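Long-range contact in putative secreted protein (Pseudomonas aeruginosa, PDB 3NPD), which is of unknown function but, as a putative secreted member of a Pseudomonas-specific family, is probably a quorum-sensing-regulated virulence factor: residues N42-A55 and L82-Y96. Numbering follows the deposited sequence. Where two conformers were deposited one is given.
With SO4 (sulfate ion), chain B.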
ATOM      1  N   ASN A  42       1.838  -5.968 -11.000  1.00 15.65           N
ATOM      2  CA  ASN A  42       3.027  -5.999 -10.151  1.00 15.14           C
ATOM      3  C   ASN A  42       2.881  -5.167  -8.850  1.00 12.89           C
ATOM      4  O   ASN A  42       3.855  -5.023  -8.126  1.00 14.72           O
ATOM      5  CB  ASN A  42       4.305  -5.594 -10.916  1.00 17.88           C
ATOM      6  CG  ASN A  42       4.291  -4.148 -11.367  1.00 23.05           C
ATOM      7  OD1 ASN A  42       3.247  -3.483 -11.330  1.00 18.22           O
ATOM      8  ND2 ASN A  42       5.425  -3.664 -11.813  1.00 28.03           N
ATOM      9  N   GLN A  43       1.687  -4.648  -8.562  1.00 12.41           N
ATOM     10  CA  GLN A  43       1.430  -3.838  -7.398  1.00 14.18           C
ATOM     11  C   GLN A  43       0.745  -4.641  -6.309  1.00 15.87           C
ATOM     12  O   GLN A  43      -0.313  -5.234  -6.529  1.00 15.47           O
ATOM     13  CB  GLN A  43       0.512  -2.649  -7.718  1.00 16.06           C
ATOM     14  CG  GLN A  43       1.158  -1.655  -8.617  1.00 15.60           C
ATOM     15  CD  GLN A  43       0.302  -0.453  -8.916  1.00 23.10           C
ATOM     16  OE1 GLN A  43      -0.303   0.158  -8.036  1.00 15.18           O
ATOM     17  NE2 GLN A  43       0.291  -0.080 -10.177  1.00 24.78           N
ATOM     18  N   LEU A  44       1.361  -4.652  -5.137  1.00 13.10           N
ATOM     19  CA  LEU A  44       0.732  -5.098  -3.886  1.00 12.76           C
ATOM     20  C   LEU A  44       0.140  -3.841  -3.248  1.00 13.16           C
ATOM     21  O   LEU A  44       0.882  -2.929  -2.880  1.00 14.22           O
ATOM     22  CB  LEU A  44       1.779  -5.729  -2.949  1.00 13.79           C
ATOM     23  CG  LEU A  44       1.286  -6.172  -1.571  1.00 16.63           C
ATOM     24  CD1 LEU A  44       0.164  -7.235  -1.704  1.00 14.16           C
ATOM     25  CD2 LEU A  44       2.461  -6.681  -0.686  1.00 14.19           C
ATOM     26  N   ILE A  45      -1.160  -3.810  -3.100  1.00 12.94           N
ATOM     27  CA  ILE A  45      -1.876  -2.602  -2.702  1.00 13.84           C
ATOM     28  C   ILE A  45      -2.433  -2.814  -1.311  1.00 12.82           C
ATOM     29  O   ILE A  45      -3.199  -3.758  -1.100  1.00 14.15           O
ATOM     30  CB  ILE A  45      -3.047  -2.291  -3.655  1.00 14.83           C
ATOM     31  CG1 ILE A  45      -2.618  -2.144  -5.096  1.00 14.24           C
ATOM     32  CG2 ILE A  45      -3.843  -1.002  -3.167  1.00 13.17           C
ATOM     33  CD1 ILE A  45      -3.724  -2.321  -6.117  1.00 17.01           C
ATOM     34  N   ASN A  46      -2.094  -1.931  -0.372  1.00 13.66           N
ATOM     35  CA  ASN A  46      -2.665  -1.907   0.951  1.00 14.22           C
ATOM     36  C   ASN A  46      -3.715  -0.818   0.858  1.00 12.50           C
ATOM     37  O   ASN A  46      -3.405   0.354   0.544  1.00 16.31           O
ATOM     38  CB  ASN A  46      -1.557  -1.564   1.982  1.00 17.33           C
ATOM     39  CG  ASN A  46      -1.961  -1.719   3.444  1.00 16.27           C
ATOM     40  OD1 ASN A  46      -1.189  -1.315   4.317  1.00 17.11           O
ATOM     41  ND2 ASN A  46      -3.158  -2.253   3.730  1.00 13.08           N
ATOM     42  N   HIS A  47      -4.960  -1.182   1.115  1.00 13.12           N
ATOM     43  CA  HIS A  47      -6.056  -0.249   1.120  1.00 14.20           C
ATOM     44  C   HIS A  47      -6.285   0.179   2.559  1.00 12.66           C
ATOM     45  O   HIS A  47      -6.392  -0.671   3.436  1.00 13.47           O
ATOM     46  CB  HIS A  47      -7.320  -0.952   0.627  1.00 11.46           C
ATOM     47  CG  HIS A  47      -7.189  -1.546  -0.759  1.00 13.10           C
ATOM     48  ND1 HIS A  47      -7.555  -0.885  -1.914  1.00 15.18           N
ATOM     49  CD2 HIS A  47      -6.747  -2.758  -1.151  1.00 14.31           C
ATOM     50  CE1 HIS A  47      -7.322  -1.662  -2.959  1.00 17.01           C
ATOM     51  NE2 HIS A  47      -6.831  -2.804  -2.525  1.00 14.73           N
ATOM     52  N   LEU A  48      -6.410   1.494   2.784  1.00 13.82           N
ATOM     53  CA  LEU A  48      -6.700   2.038   4.090  1.00 14.78           C
ATOM     54  C   LEU A  48      -7.788   3.116   3.958  1.00 15.55           C
ATOM     55  O   LEU A  48      -7.833   3.831   2.925  1.00 14.45           O
ATOM     56  CB  LEU A  48      -5.458   2.600   4.741  1.00 16.97           C
ATOM     57  CG  LEU A  48      -4.296   1.602   4.983  1.00 15.09           C
ATOM     58  CD1 LEU A  48      -3.224   1.788   3.881  1.00 18.57           C
ATOM     59  CD2 LEU A  48      -3.735   1.737   6.411  1.00 15.27           C
ATOM     60  N   SER A  49      -8.678   3.199   4.956  1.00 15.18           N
ATOM     61  CA  SER A  49      -9.672   4.291   5.016  1.00 12.93           C
ATOM     62  C   SER A  49      -9.193   5.265   6.083  1.00 15.09           C
ATOM     63  O   SER A  49      -8.565   4.857   7.074  1.00 15.47           O
ATOM     64  CB  SER A  49     -11.099   3.831   5.324  1.00 15.19           C
ATOM     65  OG  SER A  49     -11.214   3.232   6.572  1.00 19.61           O
ATOM     66  N   VAL A  50      -9.533   6.528   5.887  1.00 15.51           N
ATOM     67  CA  VAL A  50      -9.075   7.639   6.738  1.00 14.86           C
ATOM     68  C   VAL A  50     -10.276   8.498   7.033  1.00 17.46           C
ATOM     69  O   VAL A  50     -10.981   8.906   6.113  1.00 16.42           O
ATOM     70  CB  VAL A  50      -8.024   8.536   6.047  1.00 19.73           C
ATOM     71  CG1 VAL A  50      -7.426   9.530   7.068  1.00 20.56           C
ATOM     72  CG2 VAL A  50      -6.959   7.723   5.477  1.00 20.90           C
ATOM     73  N   ARG A  51     -10.469   8.837   8.304  1.00 14.37           N
ATOM     74  CA  ARG A  51     -11.509   9.792   8.675  1.00 17.17           C
ATOM     75  C   ARG A  51     -11.195  11.194   8.154  1.00 15.62           C
ATOM     76  O   ARG A  51     -10.047  11.531   7.870  1.00 15.75           O
ATOM     77  CB  ARG A  51     -11.789   9.745  10.162  1.00 17.74           C
ATOM     78  CG  ARG A  51     -12.438   8.376  10.497  1.00 20.99           C
ATOM     79  CD  ARG A  51     -12.716   8.161  11.950  1.00 26.94           C
ATOM     80  NE  ARG A  51     -13.343   6.832  12.163  1.00 32.98           N
ATOM     81  CZ  ARG A  51     -14.661   6.571  12.192  1.00 33.69           C
ATOM     82  NH1 ARG A  51     -15.556   7.548  12.022  1.00 21.55           N
ATOM     83  NH2 ARG A  51     -15.090   5.311  12.411  1.00 33.19           N
ATOM     84  N   ALA A  52     -12.263  11.961   8.006  1.00 16.25           N
ATOM     85  CA  ALA A  52     -12.280  13.242   7.301  1.00 16.52           C
ATOM     86  C   ALA A  52     -11.228  14.219   7.773  1.00 16.75           C
ATOM     87  O   ALA A  52     -10.539  14.826   6.949  1.00 16.68           O
ATOM     88  CB  ALA A  52     -13.698  13.872   7.413  1.00 17.97           C
ATOM     89  N   SER A  53     -11.095  14.386   9.087  1.00 18.12           N
ATOM     90  CA  SER A  53     -10.130  15.371   9.609  0.50 20.64           C
ATOM     91  C   SER A  53      -8.687  14.984   9.326  1.00 18.02           C
ATOM     92  O   SER A  53      -7.900  15.834   8.889  1.00 22.28           O
ATOM     93  CB  SER A  53     -10.338  15.676  11.098  0.50 22.99           C
ATOM     94  OG  SER A  53     -11.500  16.470  11.264  0.50 20.79           O
ATOM     95  N   HIS A  54      -8.342  13.726   9.538  1.00 18.42           N
ATOM     96  CA  HIS A  54      -7.013  13.248   9.225  1.00 15.89           C
ATOM     97  C   HIS A  54      -6.771  13.236   7.697  1.00 17.36           C
ATOM     98  O   HIS A  54      -5.666  13.474   7.256  1.00 16.62           O
ATOM     99  CB  HIS A  54      -6.772  11.870   9.790  1.00 17.21           C
ATOM    100  CG  HIS A  54      -5.334  11.438   9.729  1.00 23.02           C
ATOM    101  ND1 HIS A  54      -4.317  12.214  10.237  1.00 40.55           N
ATOM    102  CD2 HIS A  54      -4.741  10.347   9.205  1.00 40.71           C
ATOM    103  CE1 HIS A  54      -3.164  11.607  10.056  1.00 37.24           C
ATOM    104  NE2 HIS A  54      -3.393  10.472   9.429  1.00 36.79           N
ATOM    105  N   ALA A  55      -7.801  12.945   6.910  1.00 16.60           N
ATOM    106  CA  ALA A  55      -7.680  12.992   5.450  1.00 15.96           C
ATOM    107  C   ALA A  55      -7.223  14.399   4.998  1.00 16.69           C
ATOM    108  O   ALA A  55      -6.414  14.533   4.072  1.00 16.53           O
ATOM    109  CB  ALA A  55      -9.031  12.632   4.772  1.00 15.00           C
ATOM    110  N   LEU A  82      10.147  -8.039  -1.990  1.00 14.89           N
ATOM    111  CA  LEU A  82       9.215  -7.903  -3.092  1.00 13.42           C
ATOM    112  C   LEU A  82       9.708  -6.881  -4.136  1.00 14.98           C
ATOM    113  O   LEU A  82       9.676  -7.135  -5.342  1.00 14.29           O
ATOM    114  CB  LEU A  82       7.801  -7.577  -2.570  1.00 13.09           C
ATOM    115  CG  LEU A  82       7.230  -8.582  -1.561  1.00 18.59           C
ATOM    116  CD1 LEU A  82       5.806  -8.128  -1.198  1.00 20.80           C
ATOM    117  CD2 LEU A  82       7.225 -10.030  -2.085  1.00 20.75           C
ATOM    118  N   LEU A  83      10.148  -5.736  -3.642  1.00 15.37           N
ATOM    119  CA  LEU A  83      10.685  -4.686  -4.503  0.50 14.57           C
ATOM    120  C   LEU A  83      11.917  -5.214  -5.257  1.00 12.80           C
ATOM    121  O   LEU A  83      12.081  -4.917  -6.445  1.00 14.41           O
ATOM    122  CB  LEU A  83      10.984  -3.400  -3.704  0.50 16.73           C
ATOM    123  CG  LEU A  83       9.795  -2.439  -3.587  0.50 16.79           C
ATOM    124  CD1 LEU A  83       8.503  -3.118  -3.197  0.50 15.35           C
ATOM    125  CD2 LEU A  83      10.126  -1.299  -2.629  0.50 18.73           C
ATOM    126  N   ALA A  84      12.710  -6.072  -4.602  1.00 13.24           N
ATOM    127  CA  ALA A  84      13.884  -6.696  -5.218  1.00 14.84           C
ATOM    128  C   ALA A  84      13.552  -7.689  -6.343  1.00 15.39           C
ATOM    129  O   ALA A  84      14.422  -8.134  -7.068  1.00 19.29           O
ATOM    130  CB  ALA A  84      14.777  -7.386  -4.122  1.00 14.87           C
ATOM    131  N   ARG A  85      12.276  -8.046  -6.477  1.00 14.36           N
ATOM    132  CA  ARG A  85      11.764  -8.943  -7.511  1.00 14.43           C
ATOM    133  C   ARG A  85      10.904  -8.233  -8.558  1.00 18.05           C
ATOM    134  O   ARG A  85      10.339  -8.910  -9.431  1.00 17.21           O
ATOM    135  CB  ARG A  85      10.999 -10.126  -6.878  1.00 16.03           C
ATOM    136  CG  ARG A  85      11.950 -11.063  -6.095  1.00 14.91           C
ATOM    137  CD  ARG A  85      11.145 -12.027  -5.160  1.00 16.43           C
ATOM    138  NE  ARG A  85      12.062 -13.028  -4.605  1.00 17.55           N
ATOM    139  CZ  ARG A  85      12.966 -12.819  -3.641  1.00 18.40           C
ATOM    140  NH1 ARG A  85      13.101 -11.613  -3.075  1.00 18.97           N
ATOM    141  NH2 ARG A  85      13.761 -13.827  -3.234  1.00 18.34           N
ATOM    142  N   GLY A  86      10.841  -6.888  -8.490  1.00 17.59           N
ATOM    143  CA  GLY A  86      10.164  -6.090  -9.502  1.00 17.00           C
ATOM    144  C   GLY A  86       8.796  -5.633  -9.075  1.00 16.96           C
ATOM    145  O   GLY A  86       8.085  -5.067  -9.900  1.00 17.70           O
ATOM    146  N   ALA A  87       8.437  -5.834  -7.801  1.00 16.04           N
ATOM    147  CA  ALA A  87       7.083  -5.416  -7.325  1.00 14.41           C
ATOM    148  C   ALA A  87       7.045  -3.907  -7.008  1.00 12.86           C
ATOM    149  O   ALA A  87       8.079  -3.252  -6.878  1.00 16.38           O
ATOM    150  CB  ALA A  87       6.594  -6.214  -6.092  1.00 14.15           C
ATOM    151  N   ILE A  88       5.815  -3.403  -6.940  1.00 14.39           N
ATOM    152  CA  ILE A  88       5.531  -2.054  -6.482  1.00 15.48           C
ATOM    153  C   ILE A  88       4.646  -2.213  -5.258  1.00 15.47           C
ATOM    154  O   ILE A  88       3.707  -3.047  -5.264  1.00 18.20           O
ATOM    155  CB  ILE A  88       4.792  -1.254  -7.569  1.00 16.62           C
ATOM    156  CG1 ILE A  88       5.739  -0.951  -8.713  1.00 16.12           C
ATOM    157  CG2 ILE A  88       4.199   0.073  -6.994  1.00 14.44           C
ATOM    158  CD1 ILE A  88       4.989  -0.484 -10.007  1.00 17.78           C
ATOM    159  N   LEU A  89       4.993  -1.494  -4.192  1.00 14.31           N
ATOM    160  CA  LEU A  89       4.153  -1.365  -2.998  1.00 14.35           C
ATOM    161  C   LEU A  89       3.308  -0.109  -3.199  1.00 13.01           C
ATOM    162  O   LEU A  89       3.832   0.973  -3.371  1.00 13.13           O
ATOM    163  CB  LEU A  89       4.980  -1.325  -1.692  1.00 14.76           C
ATOM    164  CG  LEU A  89       4.888  -2.568  -0.818  1.00 27.34           C
ATOM    165  CD1 LEU A  89       3.429  -2.864  -0.315  1.00 25.28           C
ATOM    166  CD2 LEU A  89       5.539  -3.725  -1.628  1.00 25.99           C
ATOM    167  N   THR A  90       1.994  -0.260  -3.108  1.00 13.30           N
ATOM    168  CA  THR A  90       1.060   0.841  -3.294  1.00 13.78           C
ATOM    169  C   THR A  90       0.207   1.012  -2.045  1.00 13.94           C
ATOM    170  O   THR A  90      -0.374   0.035  -1.574  1.00 13.55           O
ATOM    171  CB  THR A  90       0.137   0.575  -4.483  1.00 16.30           C
ATOM    172  OG1 THR A  90       0.961   0.485  -5.644  1.00 15.80           O
ATOM    173  CG2 THR A  90      -0.937   1.716  -4.654  1.00 13.45           C
ATOM    174  N   TYR A  91       0.105   2.241  -1.551  1.00 13.76           N
ATOM    175  CA  TYR A  91      -0.808   2.598  -0.462  1.00 14.76           C
ATOM    176  C   TYR A  91      -1.926   3.387  -1.071  1.00 13.57           C
ATOM    177  O   TYR A  91      -1.696   4.449  -1.657  1.00 14.95           O
ATOM    178  CB  TYR A  91      -0.131   3.441   0.620  1.00 13.31           C
ATOM    179  CG  TYR A  91       0.762   2.581   1.386  1.00 15.50           C
ATOM    180  CD1 TYR A  91       0.257   1.842   2.467  1.00 15.12           C
ATOM    181  CD2 TYR A  91       2.063   2.365   0.980  1.00 19.43           C
ATOM    182  CE1 TYR A  91       1.030   0.939   3.145  1.00 22.01           C
ATOM    183  CE2 TYR A  91       2.871   1.469   1.669  1.00 32.81           C
ATOM    184  CZ  TYR A  91       2.349   0.766   2.768  1.00 29.67           C
ATOM    185  OH  TYR A  91       3.120  -0.121   3.482  1.00 30.68           O
ATOM    186  N   SER A  92      -3.155   2.892  -0.915  1.00 12.46           N
ATOM    187  CA  SER A  92      -4.357   3.567  -1.394  1.00 13.15           C
ATOM    188  C   SER A  92      -5.209   3.947  -0.206  1.00 13.49           C
ATOM    189  O   SER A  92      -5.834   3.095   0.436  1.00 12.94           O
ATOM    190  CB  SER A  92      -5.111   2.684  -2.406  1.00 14.71           C
ATOM    191  OG  SER A  92      -6.358   3.254  -2.752  1.00 13.19           O
ATOM    192  N   PHE A  93      -5.223   5.239   0.087  1.00 13.10           N
ATOM    193  CA  PHE A  93      -6.054   5.801   1.177  1.00 12.31           C
ATOM    194  C   PHE A  93      -7.282   6.431   0.584  1.00 12.46           C
ATOM    195  O   PHE A  93      -7.198   7.224  -0.381  1.00 14.88           O
ATOM    196  CB  PHE A  93      -5.300   6.887   1.926  1.00 13.55           C
ATOM    197  CG  PHE A  93      -4.103   6.414   2.690  1.00 16.25           C
ATOM    198  CD1 PHE A  93      -2.841   6.338   2.069  1.00 14.74           C
ATOM    199  CD2 PHE A  93      -4.196   6.092   4.058  1.00 20.00           C
ATOM    200  CE1 PHE A  93      -1.723   5.913   2.799  1.00 19.80           C
ATOM    201  CE2 PHE A  93      -3.071   5.663   4.766  1.00 21.63           C
ATOM    202  CZ  PHE A  93      -1.856   5.571   4.136  1.00 17.70           C
ATOM    203  N   THR A  94      -8.441   6.101   1.144  1.00 12.17           N
ATOM    204  CA  THR A  94      -9.725   6.687   0.754  1.00 13.87           C
ATOM    205  C   THR A  94     -10.454   7.189   2.008  1.00 14.88           C
ATOM    206  O   THR A  94     -10.136   6.781   3.112  1.00 14.86           O
ATOM    207  CB  THR A  94     -10.557   5.656  -0.028  1.00 16.34           C
ATOM    208  OG1 THR A  94     -10.846   4.544   0.816  1.00 15.31           O
ATOM    209  CG2 THR A  94      -9.786   5.204  -1.313  1.00 19.46           C
ATOM    210  N   GLU A  95     -11.432   8.055   1.827  1.00 17.38           N
ATOM    211  CA  GLU A  95     -12.233   8.580   2.922  0.60 20.16           C
ATOM    212  C   GLU A  95     -13.108   7.495   3.546  1.00 19.21           C
ATOM    213  O   GLU A  95     -13.719   6.707   2.838  1.00 16.23           O
ATOM    214  CB  GLU A  95     -13.145   9.707   2.407  0.60 22.29           C
ATOM    215  CG  GLU A  95     -12.464  11.051   2.354  0.60 30.30           C
ATOM    216  CD  GLU A  95     -12.604  11.797   3.664  0.60 33.79           C
ATOM    217  OE1 GLU A  95     -12.418  11.167   4.738  0.60 20.86           O
ATOM    218  OE2 GLU A  95     -12.885  13.013   3.598  0.60 39.44           O
ATOM    219  N   TYR A  96     -13.188   7.480   4.863  1.00 16.63           N
ATOM    220  CA  TYR A  96     -14.019   6.503   5.564  1.00 13.22           C
ATOM    221  C   TYR A  96     -15.490   6.592   5.148  1.00 13.06           C
ATOM    222  O   TYR A  96     -16.074   5.583   4.861  1.00 16.03           O
ATOM    223  CB  TYR A  96     -13.861   6.707   7.054  1.00 15.06           C
ATOM    224  CG  TYR A  96     -14.717   5.794   7.874  1.00 14.73           C
ATOM    225  CD1 TYR A  96     -14.507   4.422   7.846  1.00 14.27           C
ATOM    226  CD2 TYR A  96     -15.750   6.282   8.674  1.00 20.19           C
ATOM    227  CE1 TYR A  96     -15.267   3.548   8.592  1.00 13.59           C
ATOM    228  CE2 TYR A  96     -16.504   5.411   9.472  1.00 17.22           C
ATOM    229  CZ  TYR A  96     -16.301   4.043   9.388  1.00 14.24           C
ATOM    230  OH  TYR A  96     -17.093   3.218  10.129  1.00 18.50           O
TER
HETATM  231  S   SO4 B   1     -15.452  10.998   9.642  1.00 40.86           S
HETATM  232  O1  SO4 B   1     -14.836  10.521   8.388  1.00 28.43           O
HETATM  233  O2  SO4 B   1     -14.626  11.890  10.471  1.00 44.78           O
HETATM  234  O3  SO4 B   1     -16.670  11.728   9.308  1.00 47.19           O
HETATM  235  O4  SO4 B   1     -15.756   9.832  10.496  1.00 41.13           O
HETATM  236  O   HOH W   1       7.514  -5.687 -12.588  1.00 29.27           O
HETATM  237  O   HOH W   2       1.696  -2.035   4.621  1.00 24.31           O
HETATM  238  O   HOH W   3      -8.421   1.779  -1.800  1.00 17.47           O
HETATM  239  O   HOH W   4      -9.152   2.422   0.711  1.00 20.40           O
HETATM  240  O   HOH W   5     -17.926   4.424  12.325  1.00 21.35           O
HETATM  241  O   HOH W   6     -11.767  15.093   4.506  1.00 32.38           O
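L48 CD1 sits over one face of the F93 ring, 4.2 Å from its centroid, while V50 CG2 meets the edge of that ring at F93 CD2 (3.5 Å). L48 CD1 also lies in the plane of the Y91 ring at its edge, 3.8 Å from Y91 CD1. N46 CG points opposite the backbone N (chi1 -171°), which carries OD1 to 3.4 Å from Y91 CE1. Amide and ring planes are 59° apart; a water joins OD1 to Y91 OH, and ND2 is held by D34 and G36. Strands 43-50 and 88-95 are adjacent inner strands of a mixed sheet, paired in parallel as in a beta-alpha-beta crossover and joined by a mostly helical connection (helices 52-60, 62-74 and 77-83); nine backbone hydrogen bonds alternate from I88 N–N42 O to Y96 N–V50 O. Helix 62-74 packs against Y91 and F93. On the face bearing Q43, I45 and T90, T90 OG1 donates to Q43 OE1 (2.7 Å), 34° out of the amide carbonyl plane, and R106 also binds this oxygen. At the far end the R51 guanidinium lies off-centre over the Y96 ring, CZ 4.0 Å from its centroid in a cation-pi contact, while NH1 donates to sulfate O4 (2.8 Å). A52 N and K97 NZ also hydrogen-bond to this sulfate, which probably comes from the crystallisation liquor.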